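Type III effector Xcv3220-like C-terminal domain-containing protein (Xanthomonas campestris pv. vesicatoria, PDB 4FC9) is the all-helical C-terminal domain of XopL, a type III effector secreted into the plant host, where the whole protein probably acts as an E3 ubiquitin ligase. Local coordinates at residues Q174-R178 against F179-A183; A33-R36 against I37-A41; I135-H138 against L139-V143; V72-F75 against G76-P79. One frame throughout, in Å; residues are numbered along the deposited sequence.

In the fold
All four contacts are local, each within one unbroken piece of chain. Contacts 1 and 4 are partly buried; contacts 2 and 3 lie at the surface, on opposite sides of the chain's centre and about 29 Å apart between centres. Helix 152-171 is shared by contact 1, the irregular segment that follows it, and contact 2, the first turns of helix 32-49 packed on its side. Helix 79-88 touches contact 1 and begins within contact 4. Their chemistry follows place: arginines pack and bond around a phenylalanine in contact 1, regular helix bonds dominate contact 2, an aspartate shapes the hairpin of contact 3, and a glutamine oxygen gathers the loop in contact 4.

Contact 1: Q174-R178 against F179-A183; sequences QDRAR and FPELA
F179 and R178 make the packed end of this turn. The arginine chain runs extended across the neighbouring phenyl ring, and its CG sits over one face, off centre toward the rim, 3.9 Å from the centroid of the F179 ring in a CH-pi contact. D175 stands beside the same ring, its carboxylate plane turned 79° from the ring plane, with OD1 4.0 Å from CE2 of F179. Helices pack against this cluster: D175 touches I168 and F179 touches R165 of helix 152-171, and F179 also touches E87 of helix 79-88. In the backbone, F179 N donates to D175 O at 2.9 Å, a bond of the i to i+4 kind, while R178 N reaches that oxygen only weakly. This is the chain leaving helix 152-171: a short 3-10 piece, a few residues with helical backbone angles but without the regular bonds, and then an irregular tail that passes R165 and helix 79-88. R176 follows the chain round that corner. Its CG lies anti to the backbone N (chi1 174°), but bends at chi2 and chi3 swing the guanidinium back, and NH2 donates to F179 O at 2.7 Å, the oxygen tilted 17° out of the guanidinium plane. The CG of E181 lies over one face of that group, 3.4 Å from CZ of R176, whereas the glutamate's carboxylate stays farther away; the guanidinium finds its salt bridge with E166 instead. The solvent side is looser. A177, P180 and E181 are exposed there, and P180 leans on the turn through CD, 3.3 Å from R178 O. R178, also exposed, sends its charged end to D90, and D175 pairs with R96.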
ATOM      1  N   GLN A 174     -16.080   8.751  -4.085  1.00 37.60           N
ATOM      2  CA  GLN A 174     -16.392   9.821  -3.136  1.00 40.40           C
ATOM      3  C   GLN A 174     -15.339   9.952  -2.035  1.00 42.61           C
ATOM      4  O   GLN A 174     -15.304  10.954  -1.315  1.00 45.77           O
ATOM      5  CB  GLN A 174     -17.771   9.603  -2.507  1.00 44.67           C
ATOM      6  CG  GLN A 174     -17.820   8.509  -1.449  1.00 49.27           C
ATOM      7  CD  GLN A 174     -18.030   7.122  -2.033  1.00 53.81           C
ATOM      8  OE1 GLN A 174     -17.826   6.895  -3.226  1.00 53.67           O
ATOM      9  NE2 GLN A 174     -18.449   6.185  -1.188  1.00 54.40           N
ATOM     10  N   ASP A 175     -14.493   8.932  -1.906  1.00 37.80           N
ATOM     11  CA  ASP A 175     -13.423   8.932  -0.915  1.00 34.80           C
ATOM     12  C   ASP A 175     -12.230   9.768  -1.374  1.00 35.81           C
ATOM     13  O   ASP A 175     -11.285   9.973  -0.614  1.00 35.43           O
ATOM     14  CB  ASP A 175     -12.964   7.503  -0.608  1.00 34.63           C
ATOM     15  CG  ASP A 175     -13.809   6.826   0.458  1.00 38.84           C
ATOM     16  OD1 ASP A 175     -13.299   5.891   1.107  1.00 41.28           O
ATOM     17  OD2 ASP A 175     -14.975   7.223   0.652  1.00 43.70           O
ATOM     18  N   ARG A 176     -12.273  10.242  -2.617  1.00 34.42           N
ATOM     19  CA  ARG A 176     -11.193  11.054  -3.160  1.00 32.35           C
ATOM     20  C   ARG A 176     -11.026  12.341  -2.360  1.00 39.11           C
ATOM     21  O   ARG A 176      -9.907  12.820  -2.163  1.00 43.60           O
ATOM     22  CB  ARG A 176     -11.431  11.368  -4.641  1.00 34.00           C
ATOM     23  CG  ARG A 176     -10.423  12.341  -5.248  1.00 35.23           C
ATOM     24  CD  ARG A 176      -8.985  11.909  -4.970  1.00 37.91           C
ATOM     25  NE  ARG A 176      -8.474  10.978  -5.966  1.00 39.00           N
ATOM     26  CZ  ARG A 176      -7.428  10.183  -5.775  1.00 31.84           C
ATOM     27  NH1 ARG A 176      -7.028   9.377  -6.745  1.00 34.99           N
ATOM     28  NH2 ARG A 176      -6.785  10.191  -4.616  1.00 29.55           N
ATOM     29  N   ALA A 177     -12.136  12.897  -1.893  1.00 42.92           N
ATOM     30  CA  ALA A 177     -12.079  14.115  -1.099  1.00 42.25           C
ATOM     31  C   ALA A 177     -11.298  13.882   0.188  1.00 41.63           C
ATOM     32  O   ALA A 177     -10.623  14.784   0.680  1.00 48.69           O
ATOM     33  CB  ALA A 177     -13.475  14.618  -0.795  1.00 43.17           C
ATOM     34  N   ARG A 178     -11.380  12.665   0.720  1.00 39.30           N
ATOM     35  CA  ARG A 178     -10.715  12.327   1.977  1.00 38.58           C
ATOM     36  C   ARG A 178      -9.260  11.937   1.762  1.00 35.51           C
ATOM     37  O   ARG A 178      -8.393  12.198   2.599  1.00 36.29           O
ATOM     38  CB  ARG A 178     -11.458  11.190   2.678  1.00 41.76           C
ATOM     39  CG  ARG A 178     -10.919  10.869   4.056  1.00 44.49           C
ATOM     40  CD  ARG A 178     -11.953  10.142   4.891  1.00 47.69           C
ATOM     41  NE  ARG A 178     -11.544  10.027   6.286  1.00 50.09           N
ATOM     42  CZ  ARG A 178     -11.687  10.994   7.186  1.00 60.07           C
ATOM     43  NH1 ARG A 178     -12.220  12.156   6.833  1.00 66.16           N
ATOM     44  NH2 ARG A 178     -11.292  10.803   8.439  1.00 64.09           N
ATOM     45  N   PHE A 179      -9.005  11.297   0.629  1.00 38.14           N
ATOM     46  CA  PHE A 179      -7.669  10.856   0.272  1.00 32.61           C
ATOM     47  C   PHE A 179      -7.312  11.485  -1.056  1.00 33.82           C
ATOM     48  O   PHE A 179      -7.501  10.880  -2.111  1.00 33.74           O
ATOM     49  CB  PHE A 179      -7.621   9.333   0.191  1.00 30.78           C
ATOM     50  CG  PHE A 179      -8.202   8.654   1.400  1.00 33.64           C
ATOM     51  CD1 PHE A 179      -7.840   9.062   2.677  1.00 35.98           C
ATOM     52  CD2 PHE A 179      -9.131   7.639   1.261  1.00 31.48           C
ATOM     53  CE1 PHE A 179      -8.376   8.458   3.792  1.00 37.05           C
ATOM     54  CE2 PHE A 179      -9.673   7.028   2.373  1.00 37.50           C
ATOM     55  CZ  PHE A 179      -9.296   7.438   3.641  1.00 40.23           C
ATOM     56  N   PRO A 180      -6.802  12.723  -0.998  1.00 36.02           N
ATOM     57  CA  PRO A 180      -6.516  13.573  -2.155  1.00 36.77           C
ATOM     58  C   PRO A 180      -5.500  12.936  -3.084  1.00 32.37           C
ATOM     59  O   PRO A 180      -4.708  12.095  -2.666  1.00 30.67           O
ATOM     60  CB  PRO A 180      -5.903  14.826  -1.523  1.00 35.99           C
ATOM     61  CG  PRO A 180      -6.350  14.807  -0.107  1.00 34.68           C
ATOM     62  CD  PRO A 180      -6.410  13.370   0.265  1.00 34.36           C
ATOM     63  N   GLU A 181      -5.533  13.333  -4.346  1.00 32.26           N
ATOM     64  CA  GLU A 181      -4.508  12.901  -5.265  1.00 31.50           C
ATOM     65  C   GLU A 181      -3.183  13.456  -4.790  1.00 30.98           C
ATOM     66  O   GLU A 181      -3.097  14.601  -4.351  1.00 32.68           O
ATOM     67  CB  GLU A 181      -4.803  13.393  -6.674  1.00 30.17           C
ATOM     68  CG  GLU A 181      -5.590  12.414  -7.501  1.00 36.06           C
ATOM     69  CD  GLU A 181      -5.551  12.752  -8.971  1.00 43.15           C
ATOM     70  OE1 GLU A 181      -4.519  12.471  -9.613  1.00 45.55           O
ATOM     71  OE2 GLU A 181      -6.547  13.306  -9.480  1.00 46.24           O
ATOM     72  N   LEU A 182      -2.154  12.626  -4.866  1.00 29.94           N
ATOM     73  CA  LEU A 182      -0.813  13.054  -4.529  1.00 28.68           C
ATOM     74  C   LEU A 182       0.039  12.999  -5.778  1.00 27.93           C
ATOM     75  O   LEU A 182      -0.096  12.087  -6.590  1.00 32.93           O
ATOM     76  CB  LEU A 182      -0.225  12.157  -3.445  1.00 27.36           C
ATOM     77  CG  LEU A 182      -0.896  12.241  -2.074  1.00 27.63           C
ATOM     78  CD1 LEU A 182      -0.454  11.072  -1.223  1.00 27.89           C
ATOM     79  CD2 LEU A 182      -0.555  13.557  -1.398  1.00 27.43           C
ATOM     80  N   ALA A 183       0.909  13.987  -5.932  1.00 26.12           N
ATOM     81  CA  ALA A 183       1.802  14.030  -7.070  1.00 25.06           C
ATOM     82  C   ALA A 183       2.875  12.972  -6.906  1.00 24.31           C
ATOM     83  O   ALA A 183       3.490  12.861  -5.857  1.00 28.05           O
ATOM     84  CB  ALA A 183       2.430  15.405  -7.194  1.00 29.09           C
TER

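Contact 2: A33-R36 against I37-A41; sequences ALER and IEDTA
A33 gives its carbonyl oxygen to I37 N at 3.1 Å, and CG1 of I37 rests against the same oxygen, beside the helix backbone. One residue on, L34 O accepts from E38 N and also from a water that bridges to E38 OE2; the glutamate chain bends at chi2 (-65°), and its CG lies 3.4 Å from L34 O. The other oxygen of that carboxylate, OE1, is taken by K163 in a salt bridge. L34 itself is buried against L167 and H170 of helix 152-171, and its CD2 meets CD1 of I37 at 4.3 Å. E35 O is bonded by D39 N at 2.8 Å. The acids E35 and D39 stand one turn apart, their carboxylate planes 67° apart and E35 OE2 4.3 Å from D39 OD2; a water donating to both oxygens sits between them and probably eases the like charges. R36, the last residue of the segment, has its carbonyl oxygen gripped twice by T40: N and OG1 both lie 2.9 Å from R36 O and approach from opposite faces of the carbonyl plane. The threonine hydroxyl is placed for this by lying beside its own backbone N (chi1 -64°). Four successive i to i+4 bonds define a regular alpha-helix, and a threonine hydroxyl bonding back to the carbonyl four residues earlier is a frequent addition to one, here in the first turns of helix 32-49, packed on helix 152-171.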
ATOM      1  N   ALA A  33      -8.576   2.729 -15.713  1.00 34.02           N
ATOM      2  CA  ALA A  33      -8.220   3.431 -14.482  1.00 31.59           C
ATOM      3  C   ALA A  33      -7.426   2.531 -13.553  1.00 26.75           C
ATOM      4  O   ALA A  33      -6.439   2.956 -12.955  1.00 28.11           O
ATOM      5  CB  ALA A  33      -9.470   3.930 -13.782  1.00 31.40           C
ATOM      6  N   LEU A  34      -7.870   1.285 -13.435  1.00 25.23           N
ATOM      7  CA  LEU A  34      -7.208   0.306 -12.585  1.00 25.56           C
ATOM      8  C   LEU A  34      -5.863  -0.118 -13.148  1.00 27.73           C
ATOM      9  O   LEU A  34      -4.920  -0.359 -12.401  1.00 26.47           O
ATOM     10  CB  LEU A  34      -8.082  -0.932 -12.424  1.00 26.36           C
ATOM     11  CG  LEU A  34      -9.200  -0.800 -11.403  1.00 30.32           C
ATOM     12  CD1 LEU A  34     -10.118  -1.999 -11.498  1.00 31.77           C
ATOM     13  CD2 LEU A  34      -8.617  -0.670 -10.008  1.00 30.43           C
ATOM     14  N   GLU A  35      -5.781  -0.233 -14.466  1.00 27.36           N
ATOM     15  CA  GLU A  35      -4.527  -0.624 -15.087  1.00 27.02           C
ATOM     16  C   GLU A  35      -3.486   0.469 -14.858  1.00 27.99           C
ATOM     17  O   GLU A  35      -2.322   0.188 -14.583  1.00 27.32           O
ATOM     18  CB  GLU A  35      -4.713  -0.911 -16.575  1.00 28.00           C
ATOM     19  CG  GLU A  35      -3.481  -1.516 -17.207  1.00 31.61           C
ATOM     20  CD  GLU A  35      -3.787  -2.305 -18.457  1.00 38.54           C
ATOM     21  OE1 GLU A  35      -4.975  -2.407 -18.825  1.00 41.71           O
ATOM     22  OE2 GLU A  35      -2.832  -2.828 -19.070  1.00 42.78           O
ATOM     23  N   ARG A  36      -3.930   1.717 -14.942  1.00 28.19           N
ATOM     24  CA  ARG A  36      -3.062   2.865 -14.733  1.00 27.36           C
ATOM     25  C   ARG A  36      -2.535   2.929 -13.299  1.00 27.92           C
ATOM     26  O   ARG A  36      -1.377   3.285 -13.074  1.00 27.93           O
ATOM     27  CB  ARG A  36      -3.808   4.147 -15.092  1.00 32.95           C
ATOM     28  CG  ARG A  36      -3.051   5.431 -14.798  1.00 45.11           C
ATOM     29  CD  ARG A  36      -3.622   6.611 -15.592  1.00 59.05           C
ATOM     30  NE  ARG A  36      -5.072   6.761 -15.437  1.00 65.06           N
ATOM     31  CZ  ARG A  36      -5.969   6.421 -16.361  1.00 66.01           C
ATOM     32  NH1 ARG A  36      -7.263   6.594 -16.129  1.00 62.92           N
ATOM     33  NH2 ARG A  36      -5.573   5.907 -17.519  1.00 68.81           N
ATOM     34  N   ILE A  37      -3.382   2.590 -12.332  1.00 23.27           N
ATOM     35  CA  ILE A  37      -2.944   2.535 -10.942  1.00 21.23           C
ATOM     36  C   ILE A  37      -1.837   1.494 -10.803  1.00 24.89           C
ATOM     37  O   ILE A  37      -0.791   1.754 -10.202  1.00 25.44           O
ATOM     38  CB  ILE A  37      -4.106   2.197  -9.993  1.00 19.59           C
ATOM     39  CG1 ILE A  37      -5.148   3.319 -10.027  1.00 20.69           C
ATOM     40  CG2 ILE A  37      -3.597   1.974  -8.579  1.00 16.71           C
ATOM     41  CD1 ILE A  37      -6.420   3.001  -9.274  1.00 19.96           C
ATOM     42  N   GLU A  38      -2.067   0.320 -11.379  1.00 26.17           N
ATOM     43  CA  GLU A  38      -1.082  -0.747 -11.355  1.00 23.60           C
ATOM     44  C   GLU A  38       0.220  -0.352 -12.049  1.00 24.20           C
ATOM     45  O   GLU A  38       1.299  -0.558 -11.504  1.00 26.59           O
ATOM     46  CB  GLU A  38      -1.641  -2.015 -12.000  1.00 28.84           C
ATOM     47  CG  GLU A  38      -2.759  -2.688 -11.218  1.00 28.58           C
ATOM     48  CD  GLU A  38      -2.310  -3.227  -9.872  1.00 29.73           C
ATOM     49  OE1 GLU A  38      -1.090  -3.392  -9.646  1.00 30.60           O
ATOM     50  OE2 GLU A  38      -3.191  -3.490  -9.031  1.00 31.66           O
ATOM     51  N   ASP A  39       0.119   0.207 -13.249  1.00 23.77           N
ATOM     52  CA  ASP A  39       1.315   0.540 -14.017  1.00 22.65           C
ATOM     53  C   ASP A  39       2.133   1.608 -13.307  1.00 23.74           C
ATOM     54  O   ASP A  39       3.362   1.541 -13.272  1.00 25.33           O
ATOM     55  CB  ASP A  39       0.948   0.991 -15.428  1.00 29.61           C
ATOM     56  CG  ASP A  39       0.354  -0.132 -16.264  1.00 32.55           C
ATOM     57  OD1 ASP A  39       0.580  -1.314 -15.927  1.00 33.15           O
ATOM     58  OD2 ASP A  39      -0.337   0.166 -17.259  1.00 32.61           O
ATOM     59  N   THR A  40       1.444   2.582 -12.728  1.00 22.60           N
ATOM     60  CA  THR A  40       2.100   3.645 -11.981  1.00 21.53           C
ATOM     61  C   THR A  40       2.767   3.104 -10.718  1.00 22.58           C
ATOM     62  O   THR A  40       3.924   3.417 -10.432  1.00 24.84           O
ATOM     63  CB  THR A  40       1.103   4.760 -11.606  1.00 22.09           C
ATOM     64  OG1 THR A  40       0.612   5.386 -12.796  1.00 24.45           O
ATOM     65  CG2 THR A  40       1.766   5.809 -10.726  1.00 21.34           C
ATOM     66  N   ALA A  41       2.035   2.295  -9.962  1.00 22.89           N
ATOM     67  CA  ALA A  41       2.583   1.697  -8.753  1.00 22.74           C
ATOM     68  C   ALA A  41       3.868   0.945  -9.081  1.00 20.13           C
ATOM     69  O   ALA A  41       4.864   1.067  -8.377  1.00 20.51           O
ATOM     70  CB  ALA A  41       1.566   0.771  -8.098  1.00 18.66           C
TER
HETATM   71  O   HOH W   1      -5.874  -2.531 -10.279  1.00 38.82           O
HETATM   72  O   HOH W   2      -0.424  -0.976 -19.518  1.00 35.45           O

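Contact 3: I135-H138 against L139-V143; sequences IVDH and LGQFV
D137 folds its carboxylate inward over the bend that L139 and Q141 complete. Its CG stands between the backbone N and the carbonyl carbon (chi1 59°), which carries OD1 to within 2.8 Å of L139 N and 2.9 Å of Q141 N. The two amides meet OD1 from opposite faces, each well out of the carboxylate plane, so the group is pinned between them; the first bond makes an Asx turn. OD2 accepts from a water that also donates to F142 O. H138 takes a similar first torsion (chi1 75°), and its imidazole stands beside the L139 side chain, pointing the same way. CG of L139 lies over one face of the ring, 3.6 Å from the centroid of the H138 ring, in a CH-pi contact near NE2 and CD2. The backbone beneath is a short beta hairpin with a type I turn from D137 to G140 and a G1 bulge: G140 N bonds to D137 O, and G140 adopts the positive phi (82°) that glycine favours. D137 N donates to Q141 O at 2.7 Å, and V143 N to I135 O at 3.0 Å, the latter nearly straight. Between these bonds V136 and F142 form a single antiparallel, non-hydrogen-bonded pair. Side chains divide over two faces of it. On one, CG1 of V136 crosses to CD1 of F142 at 3.6 Å; the phenyl ring also takes a cation-pi contact from R89. On the other, CG1 of I135 approaches CG2 of V143 at 4.0 Å.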
ATOM      1  N   ILE A 135       0.832   0.191  10.050  1.00 20.56           N
ATOM      2  CA  ILE A 135       0.946  -1.105  10.702  1.00 20.93           C
ATOM      3  C   ILE A 135       1.801  -1.030  11.964  1.00 23.41           C
ATOM      4  O   ILE A 135       2.639  -0.141  12.112  1.00 26.08           O
ATOM      5  CB  ILE A 135       1.521  -2.162   9.746  1.00 21.08           C
ATOM      6  CG1 ILE A 135       2.937  -1.775   9.312  1.00 21.84           C
ATOM      7  CG2 ILE A 135       0.607  -2.330   8.531  1.00 20.79           C
ATOM      8  CD1 ILE A 135       3.621  -2.830   8.471  1.00 22.69           C
ATOM      9  N   VAL A 136       1.580  -1.969  12.876  1.00 25.35           N
ATOM     10  CA  VAL A 136       2.275  -1.952  14.156  1.00 28.08           C
ATOM     11  C   VAL A 136       3.190  -3.161  14.338  1.00 28.25           C
ATOM     12  O   VAL A 136       2.989  -4.204  13.715  1.00 30.80           O
ATOM     13  CB  VAL A 136       1.280  -1.844  15.337  1.00 30.72           C
ATOM     14  CG1 VAL A 136       0.586  -0.489  15.314  1.00 28.25           C
ATOM     15  CG2 VAL A 136       0.261  -2.974  15.289  1.00 23.86           C
ATOM     16  N   ASP A 137       4.203  -3.011  15.187  1.00 27.17           N
ATOM     17  CA  ASP A 137       5.131  -4.099  15.455  1.00 29.22           C
ATOM     18  C   ASP A 137       4.592  -5.013  16.550  1.00 35.43           C
ATOM     19  O   ASP A 137       3.459  -4.850  17.003  1.00 38.19           O
ATOM     20  CB  ASP A 137       6.518  -3.560  15.818  1.00 31.90           C
ATOM     21  CG  ASP A 137       6.506  -2.659  17.050  1.00 37.31           C
ATOM     22  OD1 ASP A 137       5.609  -2.792  17.908  1.00 36.15           O
ATOM     23  OD2 ASP A 137       7.417  -1.814  17.161  1.00 40.16           O
ATOM     24  N   HIS A 138       5.415  -5.954  16.995  1.00 35.39           N
ATOM     25  CA  HIS A 138       4.989  -6.920  17.996  1.00 40.77           C
ATOM     26  C   HIS A 138       4.686  -6.270  19.348  1.00 40.09           C
ATOM     27  O   HIS A 138       4.083  -6.895  20.216  1.00 42.76           O
ATOM     28  CB  HIS A 138       6.048  -8.006  18.167  1.00 46.60           C
ATOM     29  CG  HIS A 138       7.250  -7.550  18.926  1.00 54.17           C
ATOM     30  ND1 HIS A 138       8.290  -6.871  18.332  1.00 58.88           N
ATOM     31  CD2 HIS A 138       7.571  -7.664  20.237  1.00 60.03           C
ATOM     32  CE1 HIS A 138       9.205  -6.589  19.243  1.00 61.99           C
ATOM     33  NE2 HIS A 138       8.793  -7.061  20.405  1.00 64.30           N
ATOM     34  N   LEU A 139       5.106  -5.023  19.529  1.00 38.84           N
ATOM     35  CA  LEU A 139       4.825  -4.306  20.769  1.00 39.21           C
ATOM     36  C   LEU A 139       3.680  -3.309  20.611  1.00 38.55           C
ATOM     37  O   LEU A 139       3.393  -2.530  21.520  1.00 37.90           O
ATOM     38  CB  LEU A 139       6.078  -3.588  21.266  1.00 40.04           C
ATOM     39  CG  LEU A 139       7.213  -4.515  21.696  1.00 41.68           C
ATOM     40  CD1 LEU A 139       8.494  -3.732  21.872  1.00 44.18           C
ATOM     41  CD2 LEU A 139       6.855  -5.249  22.976  1.00 43.93           C
ATOM     42  N   GLY A 140       3.036  -3.333  19.450  1.00 32.91           N
ATOM     43  CA  GLY A 140       1.900  -2.467  19.196  1.00 31.79           C
ATOM     44  C   GLY A 140       2.292  -1.062  18.784  1.00 29.59           C
ATOM     45  O   GLY A 140       1.450  -0.172  18.699  1.00 32.83           O
ATOM     46  N   GLN A 141       3.577  -0.862  18.521  1.00 29.58           N
ATOM     47  CA  GLN A 141       4.072   0.451  18.116  1.00 33.59           C
ATOM     48  C   GLN A 141       4.117   0.580  16.598  1.00 28.37           C
ATOM     49  O   GLN A 141       4.422  -0.383  15.900  1.00 27.34           O
ATOM     50  CB  GLN A 141       5.454   0.711  18.716  1.00 37.71           C
ATOM     51  CG  GLN A 141       5.481   0.618  20.229  1.00 52.61           C
ATOM     52  CD  GLN A 141       4.418   1.491  20.878  1.00 68.32           C
ATOM     53  OE1 GLN A 141       4.203   2.631  20.465  1.00 72.13           O
ATOM     54  NE2 GLN A 141       3.740   0.954  21.890  1.00 73.42           N
ATOM     55  N   PHE A 142       3.809   1.770  16.094  1.00 29.29           N
ATOM     56  CA  PHE A 142       3.799   2.009  14.656  1.00 25.33           C
ATOM     57  C   PHE A 142       5.174   1.778  14.063  1.00 25.52           C
ATOM     58  O   PHE A 142       6.167   2.313  14.551  1.00 30.64           O
ATOM     59  CB  PHE A 142       3.325   3.424  14.334  1.00 22.21           C
ATOM     60  CG  PHE A 142       1.887   3.675  14.685  1.00 27.56           C
ATOM     61  CD1 PHE A 142       0.877   2.924  14.110  1.00 29.32           C
ATOM     62  CD2 PHE A 142       1.544   4.673  15.586  1.00 30.90           C
ATOM     63  CE1 PHE A 142      -0.453   3.159  14.433  1.00 31.83           C
ATOM     64  CE2 PHE A 142       0.220   4.916  15.911  1.00 28.64           C
ATOM     65  CZ  PHE A 142      -0.780   4.160  15.337  1.00 31.66           C
ATOM     66  N   VAL A 143       5.222   0.970  13.013  1.00 22.24           N
ATOM     67  CA  VAL A 143       6.471   0.666  12.339  1.00 21.00           C
ATOM     68  C   VAL A 143       6.995   1.908  11.634  1.00 23.90           C
ATOM     69  O   VAL A 143       8.194   2.193  11.663  1.00 27.37           O
ATOM     70  CB  VAL A 143       6.282  -0.474  11.320  1.00 20.47           C
ATOM     71  CG1 VAL A 143       7.553  -0.695  10.516  1.00 19.79           C
ATOM     72  CG2 VAL A 143       5.863  -1.741  12.032  1.00 22.40           C
TER
HETATM   73  O   HOH W   3       8.425   0.581  15.850  1.00 40.15           O

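Contact 4: V72-F75 against G76-P79; sequences VTTF and GQVP
Q77, in the short 3-10 turn that leads into helix 79-88, turns OE1 back to three donors of T73 and T74 in the loop before it. T73 N meets it at 2.8 Å, almost straight, and T74 N at 3.0 Å in the plane of the amide carbonyl. The hydroxyl T74 OG1 donates as well, also at 3.0 Å but from well above that plane. T74 can do so because OG1 lies between its own backbone N and carbonyl carbon (chi1 60°), on the side of the glutamine. Q77 reaches back with an extended chain beyond CG, and the backbone sets its root: Q77 N bonds to T74 O, and V78 N to F75 O at 3.0 Å, both i to i+3. V78 then occupies the N-cap position of the helix. Its CG2 packs at 3.7 Å against CG1 of V72, the two valines crossing at about a right angle. Farther out, F75 is buried among L81, L85, L133 and L150, and backbone bonds tie F75 to S148 and G76 to E146. Beyond OE1, a water accepts from Q77 NE2 at 3.1 Å and lies 2.7 Å from T73 OG1.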
ATOM      1  N   VAL A  72      16.697  16.340   3.608  1.00 22.16           N
ATOM      2  CA  VAL A  72      15.608  15.372   3.565  1.00 22.69           C
ATOM      3  C   VAL A  72      16.100  13.967   3.884  1.00 25.81           C
ATOM      4  O   VAL A  72      16.699  13.300   3.038  1.00 26.74           O
ATOM      5  CB  VAL A  72      14.923  15.346   2.195  1.00 26.61           C
ATOM      6  CG1 VAL A  72      13.739  14.388   2.226  1.00 28.92           C
ATOM      7  CG2 VAL A  72      14.475  16.741   1.800  1.00 27.87           C
ATOM      8  N   THR A  73      15.847  13.517   5.109  1.00 21.98           N
ATOM      9  CA  THR A  73      16.325  12.212   5.543  1.00 19.37           C
ATOM     10  C   THR A  73      15.246  11.390   6.246  1.00 21.88           C
ATOM     11  O   THR A  73      15.487  10.245   6.608  1.00 25.70           O
ATOM     12  CB  THR A  73      17.535  12.349   6.482  1.00 20.54           C
ATOM     13  OG1 THR A  73      17.139  13.004   7.692  1.00 25.49           O
ATOM     14  CG2 THR A  73      18.650  13.146   5.814  1.00 20.24           C
ATOM     15  N   THR A  74      14.063  11.974   6.433  1.00 22.69           N
ATOM     16  CA  THR A  74      12.972  11.297   7.130  1.00 21.97           C
ATOM     17  C   THR A  74      11.626  11.461   6.432  1.00 23.07           C
ATOM     18  O   THR A  74      11.448  12.350   5.598  1.00 18.58           O
ATOM     19  CB  THR A  74      12.796  11.807   8.581  1.00 21.74           C
ATOM     20  OG1 THR A  74      12.510  13.210   8.567  1.00 24.30           O
ATOM     21  CG2 THR A  74      14.045  11.551   9.409  1.00 19.84           C
ATOM     22  N   PHE A  75      10.677  10.602   6.800  1.00 20.51           N
ATOM     23  CA  PHE A  75       9.323  10.659   6.262  1.00 18.91           C
ATOM     24  C   PHE A  75       8.666  12.012   6.494  1.00 19.71           C
ATOM     25  O   PHE A  75       7.995  12.544   5.615  1.00 23.22           O
ATOM     26  CB  PHE A  75       8.452   9.558   6.885  1.00 19.33           C
ATOM     27  CG  PHE A  75       8.364   8.312   6.052  1.00 18.80           C
ATOM     28  CD1 PHE A  75       9.513   7.700   5.568  1.00 19.02           C
ATOM     29  CD2 PHE A  75       7.133   7.743   5.756  1.00 23.76           C
ATOM     30  CE1 PHE A  75       9.440   6.556   4.798  1.00 20.89           C
ATOM     31  CE2 PHE A  75       7.049   6.590   4.987  1.00 20.86           C
ATOM     32  CZ  PHE A  75       8.207   5.996   4.509  1.00 23.27           C
ATOM     33  N   GLY A  76       8.862  12.565   7.684  1.00 20.19           N
ATOM     34  CA  GLY A  76       8.207  13.800   8.058  1.00 19.74           C
ATOM     35  C   GLY A  76       8.636  14.980   7.214  1.00 19.93           C
ATOM     36  O   GLY A  76       7.928  15.979   7.134  1.00 22.07           O
ATOM     37  N   GLN A  77       9.807  14.866   6.592  1.00 24.07           N
ATOM     38  CA  GLN A  77      10.362  15.936   5.764  1.00 24.39           C
ATOM     39  C   GLN A  77       9.870  15.863   4.322  1.00 24.16           C
ATOM     40  O   GLN A  77      10.171  16.735   3.509  1.00 25.88           O
ATOM     41  CB  GLN A  77      11.890  15.909   5.814  1.00 20.21           C
ATOM     42  CG  GLN A  77      12.459  16.349   7.152  1.00 22.79           C
ATOM     43  CD  GLN A  77      13.927  16.013   7.297  1.00 24.91           C
ATOM     44  OE1 GLN A  77      14.353  14.904   6.984  1.00 26.06           O
ATOM     45  NE2 GLN A  77      14.710  16.974   7.763  1.00 29.11           N
ATOM     46  N   VAL A  78       9.112  14.816   4.013  1.00 19.82           N
ATOM     47  CA  VAL A  78       8.467  14.697   2.712  1.00 19.96           C
ATOM     48  C   VAL A  78       6.960  14.855   2.901  1.00 21.94           C
ATOM     49  O   VAL A  78       6.321  14.018   3.535  1.00 23.38           O
ATOM     50  CB  VAL A  78       8.783  13.342   2.043  1.00 19.02           C
ATOM     51  CG1 VAL A  78       8.091  13.233   0.701  1.00 19.73           C
ATOM     52  CG2 VAL A  78      10.281  13.169   1.878  1.00 16.78           C
ATOM     53  N   PRO A  79       6.393  15.949   2.376  1.00 22.81           N
ATOM     54  CA  PRO A  79       4.972  16.278   2.537  1.00 24.90           C
ATOM     55  C   PRO A  79       4.017  15.137   2.187  1.00 26.92           C
ATOM     56  O   PRO A  79       3.108  14.864   2.966  1.00 27.21           O
ATOM     57  CB  PRO A  79       4.785  17.443   1.572  1.00 23.49           C
ATOM     58  CG  PRO A  79       6.103  18.117   1.581  1.00 24.10           C
ATOM     59  CD  PRO A  79       7.122  17.020   1.677  1.00 23.49           C
TER
HETATM   60  O   HOH W   4      17.493  15.648   8.081  1.00 31.76           O